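Side-chain contacts in tudor and KH domain-containing protein homolog (Drosophila melanogaster, PDB 5YGB), which takes part in the piRNA metabolism that silences transposons in the germline, probably by recruiting Piwi proteins such as AGO3 and piwi to the nuage: residues 80-83 with 87-90; 92-97 with 178-183. The protein carries 1 engineered substitution. All blocks are in the same frame, centred on the assembly; numbering follows the deposited sequence.

Interaction 1 (80-83 with 87-90); sequences MPNQ and KEQV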
loop_
_atom_site.group_PDB
_atom_site.type_symbol
_atom_site.label_atom_id
_atom_site.label_comp_id
_atom_site.label_asym_id
_atom_site.label_seq_id
_atom_site.Cartn_x
_atom_site.Cartn_y
_atom_site.Cartn_z
ATOM N N MET A 80 -18.083 5.234 -8.846
ATOM C CA MET A 80 -19.485 5.250 -8.446
ATOM C C MET A 80 -20.008 6.673 -8.476
ATOM O O MET A 80 -19.228 7.625 -8.428
ATOM C CB MET A 80 -19.642 4.647 -7.057
ATOM C CG MET A 80 -18.730 5.267 -6.035
ATOM S SD MET A 80 -17.859 3.989 -5.124
ATOM C CE MET A 80 -16.607 3.547 -6.305
ATOM N N PRO A 81 -21.335 6.842 -8.580
ATOM C CA PRO A 81 -21.821 8.221 -8.584
ATOM C C PRO A 81 -21.677 8.882 -7.223
ATOM O O PRO A 81 -21.757 8.223 -6.190
ATOM C CB PRO A 81 -23.299 8.082 -8.967
ATOM C CG PRO A 81 -23.428 6.721 -9.574
ATOM C CD PRO A 81 -22.400 5.872 -8.890
ATOM N N ASN A 82 -21.429 10.185 -7.249
ATOM C CA ASN A 82 -21.496 10.999 -6.042
ATOM C C ASN A 82 -22.952 10.984 -5.516
ATOM O O ASN A 82 -23.898 11.102 -6.341
ATOM C CB ASN A 82 -21.013 12.398 -6.371
ATOM C CG ASN A 82 -20.943 13.309 -5.159
ATOM O OD1 ASN A 82 -21.938 13.529 -4.487
ATOM N ND2 ASN A 82 -19.755 13.865 -4.892
ATOM N N GLN A 83 -23.163 10.793 -4.196
ATOM C CA GLN A 83 -24.559 10.460 -3.728
ATOM C C GLN A 83 -25.369 11.747 -3.668
ATOM O O GLN A 83 -26.616 11.794 -3.763
ATOM C CB GLN A 83 -24.708 9.894 -2.332
ATOM C CG GLN A 83 -23.533 9.198 -1.753
ATOM C CD GLN A 83 -23.909 8.046 -0.859
ATOM O OE1 GLN A 83 -24.635 8.145 0.158
ATOM N NE2 GLN A 83 -23.253 6.886 -1.194
ATOM N N LYS A 87 -24.277 13.705 -11.252
ATOM C CA LYS A 87 -23.547 13.997 -12.489
ATOM C C LYS A 87 -22.029 13.919 -12.305
ATOM O O LYS A 87 -21.266 14.080 -13.260
ATOM C CB LYS A 87 -23.922 15.381 -13.036
ATOM C CG LYS A 87 -24.236 16.382 -11.964
ATOM C CD LYS A 87 -25.217 17.440 -12.435
ATOM C CE LYS A 87 -25.785 18.226 -11.282
ATOM N NZ LYS A 87 -26.139 17.378 -10.085
ATOM N N GLU A 88 -21.596 13.704 -11.067
ATOM C CA GLU A 88 -20.175 13.549 -10.784
ATOM C C GLU A 88 -19.923 12.158 -10.214
ATOM O O GLU A 88 -20.830 11.513 -9.707
ATOM C CB GLU A 88 -19.688 14.633 -9.812
ATOM C CG GLU A 88 -18.173 14.658 -9.627
ATOM C CD GLU A 88 -17.684 15.808 -8.768
ATOM O OE1 GLU A 88 -17.907 15.785 -7.538
ATOM O OE2 GLU A 88 -17.063 16.736 -9.329
ATOM N N GLN A 89 -18.686 11.697 -10.313
ATOM C CA GLN A 89 -18.313 10.393 -9.793
ATOM C C GLN A 89 -17.404 10.511 -8.578
ATOM O O GLN A 89 -16.816 11.566 -8.326
ATOM C CB GLN A 89 -17.641 9.565 -10.894
ATOM C CG GLN A 89 -18.634 9.105 -11.963
ATOM C CD GLN A 89 -17.973 8.643 -13.253
ATOM O OE1 GLN A 89 -16.832 9.000 -13.551
ATOM N NE2 GLN A 89 -18.688 7.823 -14.017
ATOM N N VAL A 90 -17.342 9.428 -7.814
ATOM C CA VAL A 90 -16.370 9.255 -6.743
ATOM C C VAL A 90 -15.492 8.096 -7.188
ATOM O O VAL A 90 -16.004 7.075 -7.648
ATOM C CB VAL A 90 -17.046 8.964 -5.381
ATOM C CG1 VAL A 90 -15.997 8.709 -4.294
ATOM C CG2 VAL A 90 -17.954 10.124 -4.985
HETATM O O HOH W 1 -17.207 13.406 -6.356
#
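Three backbone hydrogen bonds tie M80 and N82 to V90 and E88. M80 N donates a hydrogen bond to V90 O at 3.0 Å, and V90 N donates to M80 O at 2.7 Å, making M80 and V90 a hydrogen-bonded antiparallel pair. One step on, N82 N reaches E88 O at 2.9 Å; this bond is almost straight at the hydrogen (176°), although the donor is tilted out of the carbonyl plane. M80 O has a second, weaker contact: Q89 CA lies 3.2 Å from M80 O in a CA-H...O contact.

This is the end of the beta hairpin formed by strands 70-81 and 89-95 in the Tudor part of the chain, just before the connecting turn. P81 sits opposite Q89 at a non-hydrogen-bonded position, where a proline's missing N-H costs this pairing nothing, and its CB points away from residues 87-90.

The apolar packing lies on one side of the hairpin. Here M80 CG stands 4.1 Å from V90 CB, with the flexible thioether chain bending back so that CE also nears V90 O. The branched V90 serves two neighbours, for its CG2 lies 3.8 Å from N82 CA.

The polar side chains meet through water. With CG anti to the backbone N (chi1 -176°), the N82 amide swings toward E88, its plane 49° from the carboxylate. They do not bond directly: a water accepts from N82 ND2 at 3.0 Å and donates to E88 OE1 at 2.7 Å, and also to Q89 O. An asparagine suits the first loop position after the strand because its two amide atoms do different work: ND2 holds this water while OD1 accepts from Y84 N, an Asx-turn bond that starts the reversal.

Interaction 2 (92-97 with 178-183); sequences DLYFVD and AVSAAA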
loop_
_atom_site.group_PDB
_atom_site.type_symbol
_atom_site.label_atom_id
_atom_site.label_comp_id
_atom_site.label_asym_id
_atom_site.label_seq_id
_atom_site.Cartn_x
_atom_site.Cartn_y
_atom_site.Cartn_z
ATOM N N ASP A 92 -12.546 5.264 -6.489
ATOM C CA ASP A 92 -11.801 4.446 -5.538
ATOM C C ASP A 92 -10.404 4.184 -6.124
ATOM O O ASP A 92 -10.283 3.511 -7.154
ATOM C CB ASP A 92 -12.571 3.140 -5.282
ATOM C CG ASP A 92 -12.002 2.311 -4.149
ATOM O OD1 ASP A 92 -11.045 2.752 -3.485
ATOM O OD2 ASP A 92 -12.562 1.214 -3.909
ATOM N N LEU A 93 -9.373 4.722 -5.469
ATOM C CA LEU A 93 -7.991 4.612 -5.933
ATOM C C LEU A 93 -7.151 3.716 -5.044
ATOM O O LEU A 93 -7.213 3.832 -3.822
ATOM C CB LEU A 93 -7.335 5.988 -5.982
ATOM C CG LEU A 93 -7.878 6.981 -7.004
ATOM C CD1 LEU A 93 -7.103 8.273 -6.893
ATOM C CD2 LEU A 93 -7.805 6.431 -8.419
ATOM N N TYR A 94 -6.359 2.845 -5.663
ATOM C CA TYR A 94 -5.340 2.063 -4.968
ATOM C C TYR A 94 -3.982 2.698 -5.282
ATOM O O TYR A 94 -3.607 2.824 -6.451
ATOM C CB TYR A 94 -5.409 0.591 -5.405
ATOM C CG TYR A 94 -4.211 -0.221 -4.973
ATOM C CD1 TYR A 94 -4.006 -0.517 -3.632
ATOM C CD2 TYR A 94 -3.280 -0.686 -5.901
ATOM C CE1 TYR A 94 -2.902 -1.247 -3.226
ATOM C CE2 TYR A 94 -2.180 -1.420 -5.502
ATOM C CZ TYR A 94 -1.995 -1.682 -4.161
ATOM O OH TYR A 94 -0.876 -2.394 -3.759
ATOM N N PHE A 95 -3.250 3.127 -4.257
ATOM C CA PHE A 95 -1.978 3.826 -4.459
ATOM C C PHE A 95 -0.873 2.787 -4.643
ATOM O O PHE A 95 -0.366 2.211 -3.683
ATOM C CB PHE A 95 -1.726 4.801 -3.299
ATOM C CG PHE A 95 -2.628 6.001 -3.357
ATOM C CD1 PHE A 95 -3.939 5.925 -2.922
ATOM C CD2 PHE A 95 -2.193 7.179 -3.927
ATOM C CE1 PHE A 95 -4.776 7.023 -3.008
ATOM C CE2 PHE A 95 -3.027 8.278 -4.014
ATOM C CZ PHE A 95 -4.319 8.196 -3.553
ATOM N N VAL A 96 -0.505 2.542 -5.903
ATOM C CA VAL A 96 0.261 1.366 -6.289
ATOM C C VAL A 96 1.665 1.314 -5.680
ATOM O O VAL A 96 2.245 0.237 -5.580
ATOM C CB VAL A 96 0.373 1.252 -7.845
ATOM C CG1 VAL A 96 -1.005 1.140 -8.480
ATOM C CG2 VAL A 96 1.140 2.427 -8.441
ATOM N N ASP A 97 2.223 2.451 -5.278
ATOM C CA ASP A 97 3.564 2.449 -4.713
ATOM C C ASP A 97 3.565 2.341 -3.194
ATOM O O ASP A 97 4.625 2.108 -2.618
ATOM C CB ASP A 97 4.329 3.696 -5.161
ATOM C CG ASP A 97 4.583 3.687 -6.640
ATOM O OD1 ASP A 97 4.989 2.617 -7.160
ATOM O OD2 ASP A 97 4.365 4.729 -7.291
ATOM N N ALA A 178 -13.587 -3.620 -3.444
ATOM C CA ALA A 178 -12.806 -3.387 -4.653
ATOM C C ALA A 178 -11.316 -3.394 -4.343
ATOM O O ALA A 178 -10.861 -2.725 -3.413
ATOM C CB ALA A 178 -13.207 -2.070 -5.302
ATOM N N VAL A 179 -10.561 -4.152 -5.130
ATOM C CA VAL A 179 -9.122 -4.278 -4.921
ATOM C C VAL A 179 -8.383 -4.151 -6.246
ATOM O O VAL A 179 -8.999 -4.093 -7.305
ATOM C CB VAL A 179 -8.756 -5.624 -4.263
ATOM C CG1 VAL A 179 -9.230 -5.659 -2.812
ATOM C CG2 VAL A 179 -9.336 -6.774 -5.063
ATOM N N SER A 180 -7.060 -4.113 -6.170
ATOM C CA SER A 180 -6.219 -4.014 -7.355
ATOM C C SER A 180 -6.443 -5.156 -8.351
ATOM O O SER A 180 -6.782 -6.286 -7.963
ATOM C CB SER A 180 -4.750 -3.990 -6.941
ATOM O OG SER A 180 -3.924 -4.033 -8.084
ATOM N N ALA A 181 -6.228 -4.874 -9.631
ATOM C CA ALA A 181 -6.294 -5.923 -10.642
ATOM C C ALA A 181 -5.189 -6.951 -10.408
ATOM O O ALA A 181 -5.280 -8.084 -10.873
ATOM C CB ALA A 181 -6.184 -5.335 -12.035
ATOM N N ALA A 182 -4.149 -6.557 -9.685
ATOM C CA ALA A 182 -3.059 -7.474 -9.387
ATOM C C ALA A 182 -3.375 -8.347 -8.175
ATOM O O ALA A 182 -2.592 -9.227 -7.823
ATOM C CB ALA A 182 -1.767 -6.707 -9.162
ATOM N N ALA A 183 -4.524 -8.116 -7.543
ATOM C CA ALA A 183 -4.854 -8.811 -6.299
ATOM C C ALA A 183 -6.157 -9.607 -6.369
ATOM O O ALA A 183 -6.963 -9.564 -5.443
ATOM C CB ALA A 183 -4.921 -7.807 -5.152
HETATM O O HOH W 2 -11.998 -0.446 -2.115
#
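The hydroxyl of S180, whose CB rests against the ring of Y94, is held by two partners. A182 N donates to S180 OG at 3.0 Å, which makes an ST turn, and S180 OG is also hydrogen-bonded to E75 OE1. The other carboxylate oxygen of E75 takes A181 N, and A183 N closes a type I turn on S180 O at 2.9 Å. The backbone places CB at the tyrosine, while chi1 174° (OG anti to the backbone N) turns the hydroxyl to both partners. Serine suits the place because it is small enough to approach the ring closely and polar enough to accept from the backbone N two residues on.

The CB of S180 comes within 3.8 Å of Y94 CD2 and 3.9 Å of Y94 CE2. It makes an off-centre CH-pi contact, 29° from the ring normal. A valine here would probably leave A182 N and E75 OE1 without their shared partner and abolish the ST turn.

At the other end, D92 reaches toward the methyl of A178, with OD2 3.6 Å from A178 CB. Alanine's short side chain allows the acid this near, and a water donates both to D92 OD2 and, at 2.9 Å, to A178 O, bridging carboxylate and backbone.

D92 and Y94 face the loop between strands 162-171 and 188-195, so the contact joins the Tudor sheet to the mixed sheet, as in an extended Tudor domain. L93 packs onto V61 and A63 of strand 60-65, and strand 89-95 runs between strands 101-104 and 70-81, the latter carrying E75.

Interaction 1 comes first along the chain and closes before interaction 2 opens; their centres are about 19 Å apart. Both draw on strand 89-95 and the antiparallel sheet it shares with strand 70-81. Interaction 1 lies at the surface, at the hairpin's turn, while the centre of interaction 2 lies about 8 Å from the centre of the chain. They touch where M80 CE packs 4.2 Å from D92 CB. One contact thus ends the Tudor hairpin, and the other joins its sheet to a loop of the second, mixed sheet. This two-part build is consistent with an extended Tudor domain, in which a staphylococcal-nuclease-like part accompanies the Tudor core.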